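Local coordinates for protein CDP-archaeol synthase (Aeropyrum pernix K1, PDB 5GUF) that probably catalyses, with magnesium, the transfer of the cytidylyl group of CTP to a geranylgeranyl-ether glycerol phosphate, giving CDP-archaeol for archaeal membrane lipids, at residues D8-N13 with T140-V145; D125-A130 with E148-V153. One frame throughout, in Å; residues are numbered along the deposited sequence. Where two conformers were deposited one is given.

How the contacts relate
Contact 1 (8-13 with 140-145) is partly buried, at a margin of the protein, and contact 2 (125-130 with 148-153) lies deep among the helices; their centres are about 13 Å apart. Both use helix 143-161, the first at its start and the second further along, while helix 121-136 of contact 2 leads into strand 140-141 of contact 1. The chemistry follows the place: backbone hydrogen bonds, charged groups and a magnesium ion in contact 1, apolar side chains with no hydrogen bond between the segments in contact 2. They meet where CZ3 of Trp-141 packs 3.9 Å from OH of Tyr-127, close to Ala-149 CB.

Contact 1. Residues D8-N13 with T140-V145; sequences DWRIDN and TWTPRV. With MG (magnesium ion), chain D.
Ile-11 lies beside Trp-141 in a two-stranded parallel sheet, 10-11 with 140-141, that joins the chain's beginning to the lead-in of helix 143-161. Three backbone bonds zip it up: Thr-140 N to Trp-9 O at 2.8 Å, Ile-11 N to Thr-140 O, and Thr-142 N to Ile-11 O.

The Ile-11 side chain lies alongside the indole: CB sits beside Trp-141 CD2 and the carbonyl oxygen of Thr-140. CG1 goes to the pyrrole part, 3.9 Å from NE1. CG2, anti to the backbone N, lies over the six-membered ring, 3.6 Å from its centroid and 9° off the normal, a CH-pi contact; it also meets Val-145 CG1 at 4.0 Å. Ala-17 and Leu-20 of helix 14-29 pack against both Ile-11 and Trp-141, and Trp-141 NE1 hydrogen-bonds to Ser-134 OG.

On the sheet face holding Arg-10 and Thr-140, the Arg-10 guanidinium passes Thr-142, whose CG2 lies 3.8 Å above its plane, toward the rim, while NH1 makes a weak salt bridge to Asp-12 OD2. Thr-142 is also the N-cap of helix 143-161, its OG1 accepting from Val-145 N. Asp-8, Asp-12 OD1, Glu-16 of helix 14-29 and two waters bind a magnesium ion: both Asp-8 oxygens take part, OD1 also accepting from Arg-10 N in an Asx turn, and Arg-10 O reaches the ion at 2.2 Å.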
ATOM      1  N   ASP A   8     -19.571   4.841  17.110  1.00 31.27           N
ATOM      2  CA  ASP A   8     -19.052   5.297  18.392  1.00 31.64           C
ATOM      3  C   ASP A   8     -17.575   5.626  18.189  1.00 32.83           C
ATOM      4  O   ASP A   8     -17.092   5.692  17.058  1.00 32.57           O
ATOM      5  CB  ASP A   8     -19.288   4.241  19.479  1.00 25.78           C
ATOM      6  CG  ASP A   8     -18.723   2.875  19.088  1.00 36.57           C
ATOM      7  OD1 ASP A   8     -17.504   2.800  18.814  1.00 35.84           O
ATOM      8  OD2 ASP A   8     -19.481   1.880  19.047  1.00 35.82           O
ATOM      9  N   TRP A   9     -16.852   5.800  19.297  1.00 31.94           N
ATOM     10  CA  TRP A   9     -15.464   6.233  19.237  1.00 27.88           C
ATOM     11  C   TRP A   9     -14.502   5.087  18.973  1.00 31.30           C
ATOM     12  O   TRP A   9     -13.352   5.332  18.605  1.00 33.38           O
ATOM     13  CB  TRP A   9     -15.068   6.919  20.536  1.00 29.33           C
ATOM     14  CG  TRP A   9     -15.734   8.229  20.796  1.00 35.67           C
ATOM     15  CD1 TRP A   9     -16.772   8.469  21.665  1.00 32.97           C
ATOM     16  CD2 TRP A   9     -15.401   9.496  20.205  1.00 31.40           C
ATOM     17  NE1 TRP A   9     -17.103   9.802  21.643  1.00 32.01           N
ATOM     18  CE2 TRP A   9     -16.274  10.458  20.767  1.00 32.47           C
ATOM     19  CE3 TRP A   9     -14.456   9.909  19.252  1.00 32.66           C
ATOM     20  CZ2 TRP A   9     -16.233  11.812  20.405  1.00 28.83           C
ATOM     21  CZ3 TRP A   9     -14.414  11.259  18.890  1.00 37.06           C
ATOM     22  CH2 TRP A   9     -15.304  12.194  19.471  1.00 37.73           C
ATOM     23  N   ARG A  10     -14.943   3.853  19.142  1.00 31.62           N
ATOM     24  CA  ARG A  10     -14.116   2.690  18.870  1.00 31.77           C
ATOM     25  C   ARG A  10     -14.579   2.080  17.552  1.00 31.54           C
ATOM     26  O   ARG A  10     -15.581   1.365  17.497  1.00 33.10           O
ATOM     27  CB  ARG A  10     -14.204   1.691  20.015  1.00 27.71           C
ATOM     28  CG  ARG A  10     -13.329   0.491  19.797  1.00 31.20           C
ATOM     29  CD  ARG A  10     -13.483  -0.506  20.932  1.00 41.86           C
ATOM     30  NE  ARG A  10     -12.239  -1.235  21.154  1.00 36.18           N
ATOM     31  CZ  ARG A  10     -12.065  -2.507  20.823  1.00 39.63           C
ATOM     32  NH1 ARG A  10     -13.059  -3.183  20.255  1.00 35.79           N
ATOM     33  NH2 ARG A  10     -10.902  -3.099  21.058  1.00 46.00           N
ATOM     34  N   ILE A  11     -13.838   2.358  16.487  1.00 31.67           N
ATOM     35  CA  ILE A  11     -14.155   1.842  15.156  1.00 36.55           C
ATOM     36  C   ILE A  11     -13.724   0.381  15.129  1.00 31.88           C
ATOM     37  O   ILE A  11     -12.538   0.078  14.975  1.00 33.32           O
ATOM     38  CB  ILE A  11     -13.467   2.650  14.055  1.00 31.44           C
ATOM     39  CG1 ILE A  11     -13.695   4.131  14.324  1.00 30.80           C
ATOM     40  CG2 ILE A  11     -13.969   2.205  12.671  1.00 29.81           C
ATOM     41  CD1 ILE A  11     -15.160   4.500  14.343  1.00 35.37           C
ATOM     42  N   ASP A  12     -14.692  -0.529  15.247  1.00 31.83           N
ATOM     43  CA  ASP A  12     -14.371  -1.940  15.407  1.00 32.39           C
ATOM     44  C   ASP A  12     -15.254  -2.843  14.562  1.00 33.59           C
ATOM     45  O   ASP A  12     -15.277  -4.052  14.798  1.00 43.16           O
ATOM     46  CB  ASP A  12     -14.461  -2.357  16.889  1.00 36.84           C
ATOM     47  CG  ASP A  12     -15.754  -1.888  17.569  1.00 40.55           C
ATOM     48  OD1 ASP A  12     -16.719  -1.481  16.881  1.00 37.46           O
ATOM     49  OD2 ASP A  12     -15.800  -1.934  18.818  1.00 46.70           O
ATOM     50  N   ASN A  13     -15.975  -2.312  13.587  1.00 35.87           N
ATOM     51  CA  ASN A  13     -16.586  -3.176  12.595  1.00 35.27           C
ATOM     52  C   ASN A  13     -16.631  -2.423  11.273  1.00 33.97           C
ATOM     53  O   ASN A  13     -16.602  -1.188  11.246  1.00 34.23           O
ATOM     54  CB  ASN A  13     -17.974  -3.656  13.046  1.00 37.11           C
ATOM     55  CG  ASN A  13     -19.013  -2.577  12.978  1.00 39.11           C
ATOM     56  OD1 ASN A  13     -19.614  -2.343  11.928  1.00 44.54           O
ATOM     57  ND2 ASN A  13     -19.227  -1.899  14.092  1.00 39.36           N
ATOM     58  N   THR A 140     -10.624   5.698  17.974  1.00 27.87           N
ATOM     59  CA  THR A 140      -9.683   4.592  18.017  1.00 24.50           C
ATOM     60  C   THR A 140     -10.136   3.540  17.022  1.00 28.71           C
ATOM     61  O   THR A 140     -11.296   3.120  17.047  1.00 30.45           O
ATOM     62  CB  THR A 140      -9.578   3.991  19.421  1.00 31.07           C
ATOM     63  OG1 THR A 140      -8.887   4.909  20.277  1.00 30.36           O
ATOM     64  CG2 THR A 140      -8.821   2.640  19.394  1.00 24.58           C
ATOM     65  N   TRP A 141      -9.226   3.126  16.142  1.00 29.38           N
ATOM     66  CA  TRP A 141      -9.487   2.051  15.196  1.00 29.54           C
ATOM     67  C   TRP A 141      -8.884   0.760  15.727  1.00 29.40           C
ATOM     68  O   TRP A 141      -7.808   0.776  16.320  1.00 34.76           O
ATOM     69  CB  TRP A 141      -8.884   2.367  13.825  1.00 29.61           C
ATOM     70  CG  TRP A 141      -9.619   3.433  13.076  1.00 31.93           C
ATOM     71  CD1 TRP A 141      -9.721   4.744  13.418  1.00 31.65           C
ATOM     72  CD2 TRP A 141     -10.379   3.273  11.876  1.00 27.22           C
ATOM     73  NE1 TRP A 141     -10.490   5.413  12.509  1.00 28.34           N
ATOM     74  CE2 TRP A 141     -10.909   4.533  11.549  1.00 32.39           C
ATOM     75  CE3 TRP A 141     -10.653   2.189  11.040  1.00 31.41           C
ATOM     76  CZ2 TRP A 141     -11.686   4.749  10.410  1.00 27.34           C
ATOM     77  CZ3 TRP A 141     -11.429   2.402   9.913  1.00 30.70           C
ATOM     78  CH2 TRP A 141     -11.936   3.671   9.611  1.00 28.88           C
ATOM     79  N   THR A 142      -9.572  -0.344  15.528  1.00 29.89           N
ATOM     80  CA  THR A 142      -8.804  -1.572  15.650  1.00 32.37           C
ATOM     81  C   THR A 142      -7.972  -1.780  14.386  1.00 38.74           C
ATOM     82  O   THR A 142      -8.383  -1.382  13.285  1.00 33.39           O
ATOM     83  CB  THR A 142      -9.707  -2.782  15.870  1.00 24.14           C
ATOM     84  OG1 THR A 142     -10.523  -2.972  14.714  1.00 32.42           O
ATOM     85  CG2 THR A 142     -10.597  -2.566  17.102  1.00 34.11           C
ATOM     86  N   PRO A 143      -6.788  -2.380  14.529  1.00 35.31           N
ATOM     87  CA  PRO A 143      -5.964  -2.645  13.340  1.00 28.85           C
ATOM     88  C   PRO A 143      -6.686  -3.477  12.307  1.00 32.24           C
ATOM     89  O   PRO A 143      -6.545  -3.215  11.109  1.00 36.89           O
ATOM     90  CB  PRO A 143      -4.742  -3.379  13.917  1.00 34.56           C
ATOM     91  CG  PRO A 143      -4.683  -2.946  15.351  1.00 40.59           C
ATOM     92  CD  PRO A 143      -6.114  -2.763  15.784  1.00 33.84           C
ATOM     93  N   ARG A 144      -7.468  -4.472  12.736  1.00 38.16           N
ATOM     94  CA  ARG A 144      -8.168  -5.328  11.782  1.00 37.97           C
ATOM     95  C   ARG A 144      -9.159  -4.532  10.944  1.00 40.88           C
ATOM     96  O   ARG A 144      -9.229  -4.700   9.722  1.00 43.04           O
ATOM     97  CB  ARG A 144      -8.888  -6.463  12.511  1.00 42.81           C
ATOM     98  CG  ARG A 144      -9.772  -7.276  11.581  1.00 47.92           C
ATOM     99  CD  ARG A 144     -10.452  -8.464  12.241  1.00 54.46           C
ATOM    100  NE  ARG A 144      -9.495  -9.425  12.807  1.00 73.98           N
ATOM    101  CZ  ARG A 144      -8.900 -10.415  12.135  1.00 68.39           C
ATOM    102  NH1 ARG A 144      -9.107 -10.590  10.830  1.00 72.08           N
ATOM    103  NH2 ARG A 144      -8.064 -11.219  12.770  1.00 49.29           N
ATOM    104  N   VAL A 145      -9.925  -3.647  11.582  1.00 32.40           N
ATOM    105  CA  VAL A 145     -10.910  -2.889  10.826  1.00 36.18           C
ATOM    106  C   VAL A 145     -10.226  -1.804   9.998  1.00 32.04           C
ATOM    107  O   VAL A 145     -10.736  -1.409   8.946  1.00 37.52           O
ATOM    108  CB  VAL A 145     -11.985  -2.362  11.799  1.00 32.76           C
ATOM    109  CG1 VAL A 145     -12.839  -1.292  11.191  1.00 28.69           C
ATOM    110  CG2 VAL A 145     -12.873  -3.527  12.237  1.00 31.70           C
TER
HETATM  111 MG    MG D 203     -17.668   0.741  17.628  1.00 18.53          MG
HETATM  112  O   HOH W   1     -17.533  -0.495  19.823  1.00 31.17           O
HETATM  113  O   HOH W   2     -19.003  -0.452  17.632  1.00 41.24           O

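Contact 2. Residues D125-A130 with E148-V153; sequences DFYLGA and EAAAAV
Tyr-127 reaches from helix 121-136 onto helix 143-161 and lays its ring against the methyl of Ala-149 and the CA and CB of Ala-150. Ala-150 CA lies 3.9 Å above one face of the ring, displaced toward the rim, and Ala-150 CB meets CE2 at 3.6 Å. On the other ortho carbon, CE1 touches Ala-149 CB at 3.7 Å, and that methyl also packs 3.3 Å from the hydroxyl oxygen OH. Small residues at these two positions let the phenol come down close to the helix. CG stands anti to the backbone N (chi1 169°), beside the carbonyl carbon, and the ring beyond it lies against the facing helix.

Beside Tyr-127 in the chain, Phe-126 meets Val-153, about one turn beyond Ala-149 and Ala-150. The two side chains come tip to tip, CE1 of Phe-126 3.9 Å from CG1 of Val-153; this holds for one of the two modelled conformers of the valine and is less certain. Within helix 121-136, Tyr-127 CB sits over the centre of the Phe-126 ring.

The next shell fixes these groups. Tyr-127 OH hydrogen-bonds to Ala-146 O, so the phenol is tied to the same helix that its ring covers, and Trp-141 packs against both Tyr-127 and Ala-149. Phe-126 rests on Ala-96 and Asn-28, from helices 84-109 and 14-29. A phenylalanine in place of Tyr-127, lacking the hydroxyl and its contact with Ala-149 CB, would probably leave Ala-146 O without its partner and the ring less firmly fixed.

The segment axes approach to 10.7 Å and run roughly antiparallel, at 148°: an apolar pairing of neighbouring membrane helices, in regions predicted to be transmembrane, within the helical bundle of this CTP-dependent synthase.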
ATOM      1  N   ASP A 125      -4.143   6.850  -0.561  1.00 38.62           N
ATOM      2  CA  ASP A 125      -3.605   8.082   0.018  1.00 29.77           C
ATOM      3  C   ASP A 125      -4.682   8.889   0.734  1.00 29.12           C
ATOM      4  O   ASP A 125      -4.448   9.424   1.820  1.00 34.96           O
ATOM      5  CB  ASP A 125      -2.948   8.926  -1.080  1.00 33.08           C
ATOM      6  CG  ASP A 125      -3.865   9.128  -2.314  1.00 45.45           C
ATOM      7  OD1 ASP A 125      -5.044   8.681  -2.313  1.00 45.70           O
ATOM      8  OD2 ASP A 125      -3.408   9.745  -3.298  1.00 47.57           O
ATOM      9  N   PHE A 126      -5.857   9.011   0.130  1.00 29.30           N
ATOM     10  CA  PHE A 126      -6.945   9.749   0.760  1.00 33.46           C
ATOM     11  C   PHE A 126      -7.463   9.015   1.994  1.00 35.10           C
ATOM     12  O   PHE A 126      -7.882   9.655   2.967  1.00 31.57           O
ATOM     13  CB  PHE A 126      -8.087   9.968  -0.247  1.00 29.85           C
ATOM     14  CG  PHE A 126      -9.007   8.804  -0.339  1.00 34.72           C
ATOM     15  CD1 PHE A 126      -8.718   7.748  -1.179  1.00 35.88           C
ATOM     16  CD2 PHE A 126     -10.128   8.716   0.482  1.00 36.46           C
ATOM     17  CE1 PHE A 126      -9.553   6.640  -1.230  1.00 33.03           C
ATOM     18  CE2 PHE A 126     -10.946   7.602   0.439  1.00 37.08           C
ATOM     19  CZ  PHE A 126     -10.655   6.571  -0.434  1.00 32.48           C
ATOM     20  N   TYR A 127      -7.466   7.679   1.952  1.00 26.82           N
ATOM     21  CA  TYR A 127      -7.906   6.890   3.095  1.00 30.06           C
ATOM     22  C   TYR A 127      -6.996   7.097   4.294  1.00 34.45           C
ATOM     23  O   TYR A 127      -7.474   7.185   5.434  1.00 35.60           O
ATOM     24  CB  TYR A 127      -7.966   5.410   2.713  1.00 32.29           C
ATOM     25  CG  TYR A 127      -8.163   4.467   3.874  1.00 38.20           C
ATOM     26  CD1 TYR A 127      -9.394   4.356   4.499  1.00 42.30           C
ATOM     27  CD2 TYR A 127      -7.114   3.677   4.347  1.00 39.38           C
ATOM     28  CE1 TYR A 127      -9.582   3.490   5.563  1.00 36.08           C
ATOM     29  CE2 TYR A 127      -7.296   2.809   5.412  1.00 39.21           C
ATOM     30  CZ  TYR A 127      -8.536   2.730   6.018  1.00 41.31           C
ATOM     31  OH  TYR A 127      -8.744   1.874   7.082  1.00 43.61           O
ATOM     32  N   LEU A 128      -5.683   7.197   4.051  1.00 34.02           N
ATOM     33  CA  LEU A 128      -4.689   7.373   5.107  1.00 34.77           C
ATOM     34  C   LEU A 128      -4.745   8.772   5.712  1.00 33.61           C
ATOM     35  O   LEU A 128      -4.598   8.929   6.929  1.00 37.44           O
ATOM     36  CB  LEU A 128      -3.288   7.087   4.543  1.00 41.99           C
ATOM     37  CG  LEU A 128      -2.985   5.638   4.119  1.00 45.23           C
ATOM     38  CD1 LEU A 128      -1.709   5.519   3.279  1.00 40.75           C
ATOM     39  CD2 LEU A 128      -2.906   4.727   5.353  1.00 36.67           C
ATOM     40  N   GLY A 129      -4.940   9.801   4.886  1.00 29.08           N
ATOM     41  CA  GLY A 129      -5.177  11.130   5.433  1.00 33.22           C
ATOM     42  C   GLY A 129      -6.446  11.196   6.274  1.00 31.60           C
ATOM     43  O   GLY A 129      -6.453  11.756   7.373  1.00 29.71           O
ATOM     44  N   ALA A 130      -7.537  10.629   5.763  1.00 27.17           N
ATOM     45  CA  ALA A 130      -8.798  10.646   6.499  1.00 33.87           C
ATOM     46  C   ALA A 130      -8.683   9.849   7.794  1.00 31.55           C
ATOM     47  O   ALA A 130      -9.113  10.307   8.862  1.00 32.43           O
ATOM     48  CB  ALA A 130      -9.924  10.097   5.622  1.00 30.27           C
ATOM     49  N   GLU A 148      -9.316  -3.898   7.008  1.00 37.78           N
ATOM     50  CA  GLU A 148     -10.516  -4.245   6.247  1.00 43.59           C
ATOM     51  C   GLU A 148     -11.006  -3.068   5.416  1.00 34.52           C
ATOM     52  O   GLU A 148     -11.261  -3.211   4.221  1.00 40.40           O
ATOM     53  CB  GLU A 148     -11.623  -4.733   7.183  1.00 37.52           C
ATOM     54  CG  GLU A 148     -11.351  -6.101   7.770  1.00 41.59           C
ATOM     55  CD  GLU A 148     -12.348  -6.496   8.838  1.00 51.40           C
ATOM     56  OE1 GLU A 148     -13.296  -5.719   9.104  1.00 62.36           O
ATOM     57  OE2 GLU A 148     -12.189  -7.594   9.410  1.00 57.98           O
ATOM     58  N   ALA A 149     -11.145  -1.897   6.037  1.00 34.48           N
ATOM     59  CA  ALA A 149     -11.583  -0.711   5.305  1.00 43.89           C
ATOM     60  C   ALA A 149     -10.655  -0.394   4.133  1.00 42.37           C
ATOM     61  O   ALA A 149     -11.123  -0.054   3.039  1.00 42.71           O
ATOM     62  CB  ALA A 149     -11.677   0.486   6.252  1.00 36.17           C
ATOM     63  N   ALA A 150      -9.336  -0.505   4.339  1.00 41.51           N
ATOM     64  CA  ALA A 150      -8.402  -0.283   3.237  1.00 44.78           C
ATOM     65  C   ALA A 150      -8.661  -1.256   2.094  1.00 42.41           C
ATOM     66  O   ALA A 150      -8.673  -0.859   0.923  1.00 38.94           O
ATOM     67  CB  ALA A 150      -6.958  -0.402   3.721  1.00 35.32           C
ATOM     68  N   ALA A 151      -8.881  -2.533   2.419  1.00 45.99           N
ATOM     69  CA  ALA A 151      -9.189  -3.524   1.396  1.00 38.84           C
ATOM     70  C   ALA A 151     -10.568  -3.294   0.800  1.00 45.30           C
ATOM     71  O   ALA A 151     -10.806  -3.641  -0.364  1.00 48.07           O
ATOM     72  CB  ALA A 151      -9.095  -4.934   1.978  1.00 34.26           C
ATOM     73  N   ALA A 152     -11.488  -2.721   1.575  1.00 40.98           N
ATOM     74  CA  ALA A 152     -12.787  -2.370   1.017  1.00 41.00           C
ATOM     75  C   ALA A 152     -12.662  -1.207   0.053  1.00 46.01           C
ATOM     76  O   ALA A 152     -13.409  -1.131  -0.927  1.00 49.27           O
ATOM     77  CB  ALA A 152     -13.778  -2.040   2.128  1.00 38.83           C
ATOM     78  N   VAL A 153     -11.728  -0.289   0.310  0.52 46.63           N
ATOM     79  CA  VAL A 153     -11.462   0.775  -0.653  0.52 47.84           C
ATOM     80  C   VAL A 153     -10.925   0.183  -1.948  0.52 49.88           C
ATOM     81  O   VAL A 153     -11.385   0.521  -3.046  0.52 49.51           O
ATOM     82  CB  VAL A 153     -10.491   1.811  -0.062  0.52 44.19           C
ATOM     83  CG1 VAL A 153      -9.985   2.734  -1.158  0.52 48.17           C
ATOM     84  CG2 VAL A 153     -11.176   2.615   1.022  0.52 44.27           C
TER